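Local coordinates for protein DNA gyrase, B subunit, truncated (Myxococcus xanthus, PDB 3CWV) that probably takes part in the ATP-dependent breakage, passage and rejoining of double-stranded DNA, as a B subunit of the type II topoisomerase DNA gyrase, at residues A[323-326]-A[327-330]; A[342-346]-A[347-351]; A[100-103]-A[104-108]. All blocks are in the same frame, centred on the assembly; numbering follows the deposited sequence.

Overall arrangement
All three contacts are local, each where a short piece of chain enters, leaves or forms a helix, and none touches another. Interaction 3 is the buried one, the short helix 102-107 with apolar side chains packed along it and its N-terminal turn held by a serine. Interactions 1 and 2 are only partly buried and share helix 328-345: residues 323-330 lead into it, residues 342-351 end it and lead into helix 350-354, their centres about 27 Å apart. At the start a backbone carbonyl and a water serve the first amides; at the end a threonine hydroxyl binds a helix carbonyl, and a histidine nitrogen caps the turn into the next helix. Interactions 2 and 3 lie on opposite sides of the chain's centre.

Interaction 1. Residues A[323-326]-A[327-330]; sequences LAIP and GLEE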
loop_
_atom_site.group_PDB
_atom_site.type_symbol
_atom_site.label_atom_id
_atom_site.label_comp_id
_atom_site.label_asym_id
_atom_site.label_seq_id
_atom_site.Cartn_x
_atom_site.Cartn_y
_atom_site.Cartn_z
ATOM N N LEU A 323 11.490 9.216 -4.440
ATOM C CA LEU A 323 11.112 8.833 -5.806
ATOM C C LEU A 323 11.777 9.722 -6.878
ATOM O O LEU A 323 11.784 10.936 -6.753
ATOM C CB LEU A 323 9.588 8.924 -5.927
ATOM C CG LEU A 323 8.977 8.311 -7.189
ATOM C CD1 LEU A 323 8.984 6.789 -7.067
ATOM C CD2 LEU A 323 7.562 8.855 -7.351
ATOM N N ALA A 324 12.319 9.109 -7.931
ATOM C CA ALA A 324 12.976 9.844 -8.991
ATOM C C ALA A 324 12.623 9.187 -10.316
ATOM O O ALA A 324 13.324 8.278 -10.776
ATOM C CB ALA A 324 14.509 9.876 -8.768
ATOM N N ILE A 325 11.490 9.591 -10.888
ATOM C CA ILE A 325 11.051 9.113 -12.218
ATOM C C ILE A 325 11.194 10.263 -13.208
ATOM O O ILE A 325 10.554 11.293 -13.054
ATOM C CB ILE A 325 9.603 8.622 -12.184
ATOM C CG1 ILE A 325 9.494 7.355 -11.308
ATOM C CG2 ILE A 325 9.086 8.342 -13.606
ATOM C CD1 ILE A 325 8.058 6.895 -11.000
ATOM N N PRO A 326 12.053 10.108 -14.222
ATOM C CA PRO A 326 12.339 11.230 -15.127
ATOM C C PRO A 326 11.054 11.713 -15.765
ATOM O O PRO A 326 10.265 10.879 -16.197
ATOM C CB PRO A 326 13.228 10.586 -16.200
ATOM C CG PRO A 326 13.839 9.372 -15.502
ATOM C CD PRO A 326 12.786 8.879 -14.590
ATOM N N GLY A 327 10.841 13.034 -15.817
ATOM C CA GLY A 327 9.661 13.601 -16.478
ATOM C C GLY A 327 8.423 13.694 -15.587
ATOM O O GLY A 327 7.523 14.495 -15.861
ATOM N N LEU A 328 8.371 12.888 -14.517
ATOM C CA LEU A 328 7.177 12.832 -13.656
ATOM C C LEU A 328 6.854 14.177 -12.988
ATOM O O LEU A 328 5.711 14.607 -12.980
ATOM C CB LEU A 328 7.298 11.746 -12.549
ATOM C CG LEU A 328 6.054 11.643 -11.637
ATOM C CD1 LEU A 328 4.817 11.328 -12.460
ATOM C CD2 LEU A 328 6.211 10.575 -10.539
ATOM N N GLU A 329 7.858 14.825 -12.412
ATOM C CA GLU A 329 7.616 16.081 -11.727
ATOM C C GLU A 329 7.007 17.144 -12.643
ATOM O O GLU A 329 6.057 17.853 -12.263
ATOM C CB GLU A 329 8.915 16.615 -11.131
ATOM C CG GLU A 329 8.758 18.032 -10.608
ATOM C CD GLU A 329 10.056 18.628 -10.088
ATOM O OE1 GLU A 329 10.947 17.869 -9.648
ATOM O OE2 GLU A 329 10.170 19.867 -10.117
ATOM N N GLU A 330 7.572 17.280 -13.841
ATOM C CA GLU A 330 7.060 18.267 -14.790
ATOM C C GLU A 330 5.704 17.884 -15.347
ATOM O O GLU A 330 4.871 18.754 -15.545
ATOM C CB GLU A 330 8.047 18.533 -15.923
ATOM C CG GLU A 330 8.864 19.787 -15.695
ATOM C CD GLU A 330 7.983 21.013 -15.470
ATOM O OE1 GLU A 330 8.139 21.660 -14.417
ATOM O OE2 GLU A 330 7.130 21.312 -16.335
HETATM O O HOH W 1 10.753 14.085 -12.481
#
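With CG anti to the backbone N in both L323 (chi1 -169°) and L328 (chi1 -179°), the two leucines send their branches to a common point, where L323 CD2 meets L328 CD2 at 3.9 Å and the side chains cross at about a right angle. I325 sets CG1 anti to its carbonyl carbon (chi1 -66°) and extends it, which brings CD1 to 4.1 Å from the same L328 CD2. Nearer the backbone, I325 CB lies 3.9 Å from L328 CB, and I325 CG2 adds a further touch on that carbon. L328 thus meets I325 at CB and at CD2, and L323 at the same methyl.

The polar part centres on the carbonyl of I325. L328 N donates to I325 O at 3.1 Å, approaching from above the carbonyl plane. A water gives a second hydrogen bond to I325 O, at 2.9 Å, and accepts from E329 N at 3.0 Å, so the carbonyl serves two amides of the first turn, one directly and one through water. G327, the N-cap residue, has positive phi, and a CB there would collide with P326 O; the turn calls for glycine.

L323 and L328 both rest on H268 of helix 267-284, and E329 reaches A267 and K270. Backbone bonds from L323 to H265 and A267 tie the loop after strand 300-307 to the residues at and just before the start of that helix, just where helix 328-345 begins.

Interaction 2. Residues A[342-346]-A[347-351]; sequences ELLRE and HPVTP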
loop_
_atom_site.group_PDB
_atom_site.type_symbol
_atom_site.label_atom_id
_atom_site.label_comp_id
_atom_site.label_asym_id
_atom_site.label_seq_id
_atom_site.Cartn_x
_atom_site.Cartn_y
_atom_site.Cartn_z
ATOM N N GLU A 342 -7.581 27.664 -11.567
ATOM C CA GLU A 342 -9.027 27.750 -11.701
ATOM C C GLU A 342 -9.750 27.382 -10.406
ATOM O O GLU A 342 -10.628 28.110 -9.935
ATOM C CB GLU A 342 -9.496 26.855 -12.833
ATOM C CG GLU A 342 -11.013 26.757 -12.970
ATOM C CD GLU A 342 -11.676 27.989 -13.622
ATOM O OE1 GLU A 342 -12.841 27.860 -14.069
ATOM O OE2 GLU A 342 -11.049 29.076 -13.691
ATOM N N LEU A 343 -9.358 26.253 -9.824
ATOM C CA LEU A 343 -9.957 25.754 -8.598
ATOM C C LEU A 343 -9.905 26.762 -7.471
ATOM O O LEU A 343 -10.870 26.896 -6.703
ATOM C CB LEU A 343 -9.206 24.491 -8.164
ATOM C CG LEU A 343 -9.356 23.863 -6.795
ATOM C CD1 LEU A 343 -8.979 22.409 -6.977
ATOM C CD2 LEU A 343 -8.474 24.511 -5.757
ATOM N N LEU A 344 -8.767 27.438 -7.342
ATOM C CA LEU A 344 -8.524 28.274 -6.182
ATOM C C LEU A 344 -9.247 29.626 -6.279
ATOM O O LEU A 344 -9.361 30.332 -5.285
ATOM C CB LEU A 344 -7.021 28.482 -5.942
ATOM C CG LEU A 344 -6.156 27.337 -5.359
ATOM C CD1 LEU A 344 -4.661 27.637 -5.454
ATOM C CD2 LEU A 344 -6.525 27.025 -3.914
ATOM N N ARG A 345 -9.744 29.961 -7.466
ATOM C CA ARG A 345 -10.398 31.256 -7.681
ATOM C C ARG A 345 -11.485 31.459 -6.640
ATOM O O ARG A 345 -11.426 32.402 -5.836
ATOM C CB ARG A 345 -10.989 31.358 -9.094
ATOM C CG ARG A 345 -9.952 31.668 -10.169
ATOM C CD ARG A 345 -10.558 31.694 -11.570
ATOM N NE ARG A 345 -9.541 31.899 -12.606
ATOM C CZ ARG A 345 -8.835 33.021 -12.759
ATOM N NH1 ARG A 345 -9.020 34.059 -11.937
ATOM N NH2 ARG A 345 -7.935 33.111 -13.733
ATOM N N GLU A 346 -12.447 30.538 -6.642
ATOM C CA GLU A 346 -13.619 30.618 -5.758
ATOM C C GLU A 346 -13.571 29.638 -4.580
ATOM O O GLU A 346 -14.615 29.296 -4.012
ATOM C CB GLU A 346 -14.899 30.397 -6.570
ATOM C CG GLU A 346 -15.199 31.519 -7.554
ATOM C CD GLU A 346 -15.417 32.864 -6.873
ATOM O OE1 GLU A 346 -16.357 32.979 -6.045
ATOM O OE2 GLU A 346 -14.655 33.811 -7.179
ATOM N N HIS A 347 -12.365 29.194 -4.220
ATOM C CA HIS A 347 -12.166 28.264 -3.105
ATOM C C HIS A 347 -12.042 29.037 -1.802
ATOM O O HIS A 347 -11.343 30.045 -1.755
ATOM C CB HIS A 347 -10.893 27.427 -3.310
ATOM C CG HIS A 347 -10.803 26.233 -2.410
ATOM N ND1 HIS A 347 -10.287 26.296 -1.133
ATOM C CD2 HIS A 347 -11.161 24.943 -2.606
ATOM C CE1 HIS A 347 -10.331 25.096 -0.583
ATOM N NE2 HIS A 347 -10.871 24.261 -1.452
ATOM N N PRO A 348 -12.713 28.559 -0.735
ATOM C CA PRO A 348 -12.706 29.220 0.567
ATOM C C PRO A 348 -11.324 29.558 1.125
ATOM O O PRO A 348 -11.177 30.573 1.804
ATOM C CB PRO A 348 -13.413 28.204 1.475
ATOM C CG PRO A 348 -14.325 27.495 0.582
ATOM C CD PRO A 348 -13.574 27.360 -0.722
ATOM N N VAL A 349 -10.317 28.738 0.831
ATOM C CA VAL A 349 -9.008 28.876 1.481
ATOM C C VAL A 349 -8.062 29.931 0.873
ATOM O O VAL A 349 -7.153 30.420 1.548
ATOM C CB VAL A 349 -8.279 27.497 1.532
ATOM C CG1 VAL A 349 -7.520 27.234 0.220
ATOM C CG2 VAL A 349 -7.342 27.421 2.739
ATOM N N THR A 350 -8.282 30.274 -0.388
ATOM C CA THR A 350 -7.309 31.043 -1.182
ATOM C C THR A 350 -6.928 32.422 -0.618
ATOM O O THR A 350 -5.734 32.711 -0.478
ATOM C CB THR A 350 -7.778 31.173 -2.629
ATOM O OG1 THR A 350 -8.332 29.924 -3.057
ATOM C CG2 THR A 350 -6.621 31.591 -3.552
ATOM N N PRO A 351 -7.930 33.281 -0.273
ATOM C CA PRO A 351 -7.550 34.570 0.326
ATOM C C PRO A 351 -6.594 34.418 1.499
ATOM O O PRO A 351 -5.616 35.156 1.582
ATOM C CB PRO A 351 -8.892 35.158 0.775
ATOM C CG PRO A 351 -9.857 34.600 -0.234
ATOM C CD PRO A 351 -9.394 33.175 -0.436
#
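Hydrogen bonds converge on L344 O in the last turn of helix 328-345. T350 OG1 donates to L344 O over a very short 2.5 Å, while H347 N makes a weak bond to the same oxygen at 3.4 Å. T350 has OG1 anti to its carbonyl carbon (chi1 -41°), turned back toward that helix. A capping bond holds the turn that leads into the next helix: V349 N donates to H347 ND1 at 3.1 Å, from a position tilted 23° out of the imidazole plane. The type I turn from H347 to T350 brings these groups together.

Apolar contacts lie beside these bonds. L344 CB is 3.9 Å from T350 CG2, with L344 CB and CD2 also close to the hydroxyl, and L344 CD2 touches V349 CG1 at 4.3 Å. L343 and H347 run side by side, with CD2 of the leucine 4.2 Å from CD2 of the ring; P348 CD lies over the rim of one ring face, and H224 meets the ring edge-to-face. L344 and T350 also pack on L283 of helix 267-284.

A charged pair lies within 342-346, R345 NE and E342 OE2 forming a long salt bridge at 3.4 Å.

Since ND1 accepts from an amide, it probably carries no proton, which would favour a neutral imidazole protonated on NE2.

Interaction 3. Residues A[100-103]-A[104-108]; sequences SMLV and VSLAL
L102 and L106, one helical turn apart, form the apolar centre: L102 CG lies 4.0 Å from L106 CD1, and L102 CD1 comes equally near L106 CG. Their side chains approach at a slant. L102 carries CG anti to its backbone N (chi1 175°), which swings its far end back to L106 although its CB sets off away from the following residues. Beyond this pair, L102 rests on L38, W96 and V81, and L106 on A82. An alanine in place of L106 would lose the branch that meets L102 and is likely to open a gap between this helix and helix 75-82.

On another side of the helix M101 and V104 run together, with M101 CE 3.8 Å from V104 CG2. The methionine chain folds at its second and third torsions, bringing its methyl round to the valine. F37 and F87 also touch M101, while V104 and A107 pack on V15 of helix 11-17.

The backbone bonds of the helix come next. L106 N binds L102 O at 3.1 Å, nearly straight at 169°, and A107 N binds V103 O at 2.7 Å. M101, the N-cap residue, uses its carbonyl more loosely, with weak bonds from V104 N and S105 N.

At the polar edge S100 OG accepts from L102 N at 2.9 Å, an ST turn, and also pairs with G97 O. S105 OG is hydrogen-bonded to L34 O of helix 28-47.

Both buried serine hydroxyls thus have backbone partners, one just before the helix and one on it, so the apolar interior accommodates both with their hydrogen-bonding needs met.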
loop_
_atom_site.group_PDB
_atom_site.type_symbol
_atom_site.label_atom_id
_atom_site.label_comp_id
_atom_site.label_asym_id
_atom_site.label_seq_id
_atom_site.Cartn_x
_atom_site.Cartn_y
_atom_site.Cartn_z
ATOM N N SER A 100 6.851 -10.351 -6.033
ATOM C CA SER A 100 6.494 -9.804 -4.741
ATOM C C SER A 100 7.499 -10.385 -3.769
ATOM O O SER A 100 8.351 -11.138 -4.166
ATOM C CB SER A 100 5.078 -10.219 -4.332
ATOM O OG SER A 100 5.041 -11.599 -3.943
ATOM N N MET A 101 7.366 -10.043 -2.487
ATOM C CA MET A 101 8.168 -10.631 -1.444
ATOM C C MET A 101 7.382 -11.748 -0.750
ATOM O O MET A 101 7.725 -12.170 0.357
ATOM C CB MET A 101 8.567 -9.553 -0.407
ATOM C CG MET A 101 9.356 -8.347 -1.006
ATOM S SD MET A 101 10.997 -8.886 -1.497
ATOM C CE MET A 101 11.825 -8.956 0.093
ATOM N N LEU A 102 6.321 -12.253 -1.386
ATOM C CA LEU A 102 5.646 -13.425 -0.823
ATOM C C LEU A 102 6.547 -14.589 -0.378
ATOM O O LEU A 102 6.325 -15.174 0.698
ATOM C CB LEU A 102 4.544 -13.957 -1.798
ATOM C CG LEU A 102 3.827 -15.252 -1.425
ATOM C CD1 LEU A 102 3.043 -15.102 -0.108
ATOM C CD2 LEU A 102 2.906 -15.711 -2.619
ATOM N N VAL A 103 7.518 -14.977 -1.206
ATOM C CA VAL A 103 8.335 -16.129 -0.887
ATOM C C VAL A 103 9.155 -15.886 0.398
ATOM O O VAL A 103 9.498 -16.829 1.075
ATOM C CB VAL A 103 9.294 -16.525 -2.023
ATOM C CG1 VAL A 103 10.421 -15.495 -2.237
ATOM C CG2 VAL A 103 9.938 -17.934 -1.734
ATOM N N VAL A 104 9.430 -14.625 0.717
ATOM C CA VAL A 104 10.147 -14.332 1.987
ATOM C C VAL A 104 9.268 -14.659 3.189
ATOM O O VAL A 104 9.724 -15.280 4.130
ATOM C CB VAL A 104 10.624 -12.890 2.028
ATOM C CG1 VAL A 104 11.396 -12.581 3.367
ATOM C CG2 VAL A 104 11.530 -12.642 0.850
ATOM N N SER A 105 8.007 -14.236 3.159
ATOM C CA SER A 105 7.095 -14.528 4.262
ATOM C C SER A 105 6.941 -16.024 4.433
ATOM O O SER A 105 6.946 -16.530 5.552
ATOM C CB SER A 105 5.741 -13.862 4.068
ATOM O OG SER A 105 5.907 -12.463 3.997
ATOM N N LEU A 106 6.789 -16.733 3.323
ATOM C CA LEU A 106 6.672 -18.193 3.374
ATOM C C LEU A 106 7.981 -18.843 3.811
ATOM O O LEU A 106 7.971 -19.720 4.690
ATOM C CB LEU A 106 6.301 -18.755 1.986
ATOM C CG LEU A 106 4.961 -18.287 1.406
ATOM C CD1 LEU A 106 4.764 -18.891 -0.018
ATOM C CD2 LEU A 106 3.826 -18.628 2.321
ATOM N N ALA A 107 9.105 -18.424 3.218
ATOM C CA ALA A 107 10.410 -19.008 3.589
ATOM C C ALA A 107 10.686 -18.892 5.089
ATOM O O ALA A 107 11.285 -19.791 5.691
ATOM C CB ALA A 107 11.601 -18.315 2.808
ATOM N N LEU A 108 10.295 -17.764 5.675
ATOM C CA LEU A 108 10.615 -17.473 7.085
ATOM C C LEU A 108 9.517 -17.867 8.075
ATOM O O LEU A 108 9.435 -17.314 9.179
ATOM C CB LEU A 108 10.985 -15.986 7.260
ATOM C CG LEU A 108 12.205 -15.563 6.404
ATOM C CD1 LEU A 108 12.539 -14.090 6.582
ATOM C CD2 LEU A 108 13.452 -16.471 6.632
#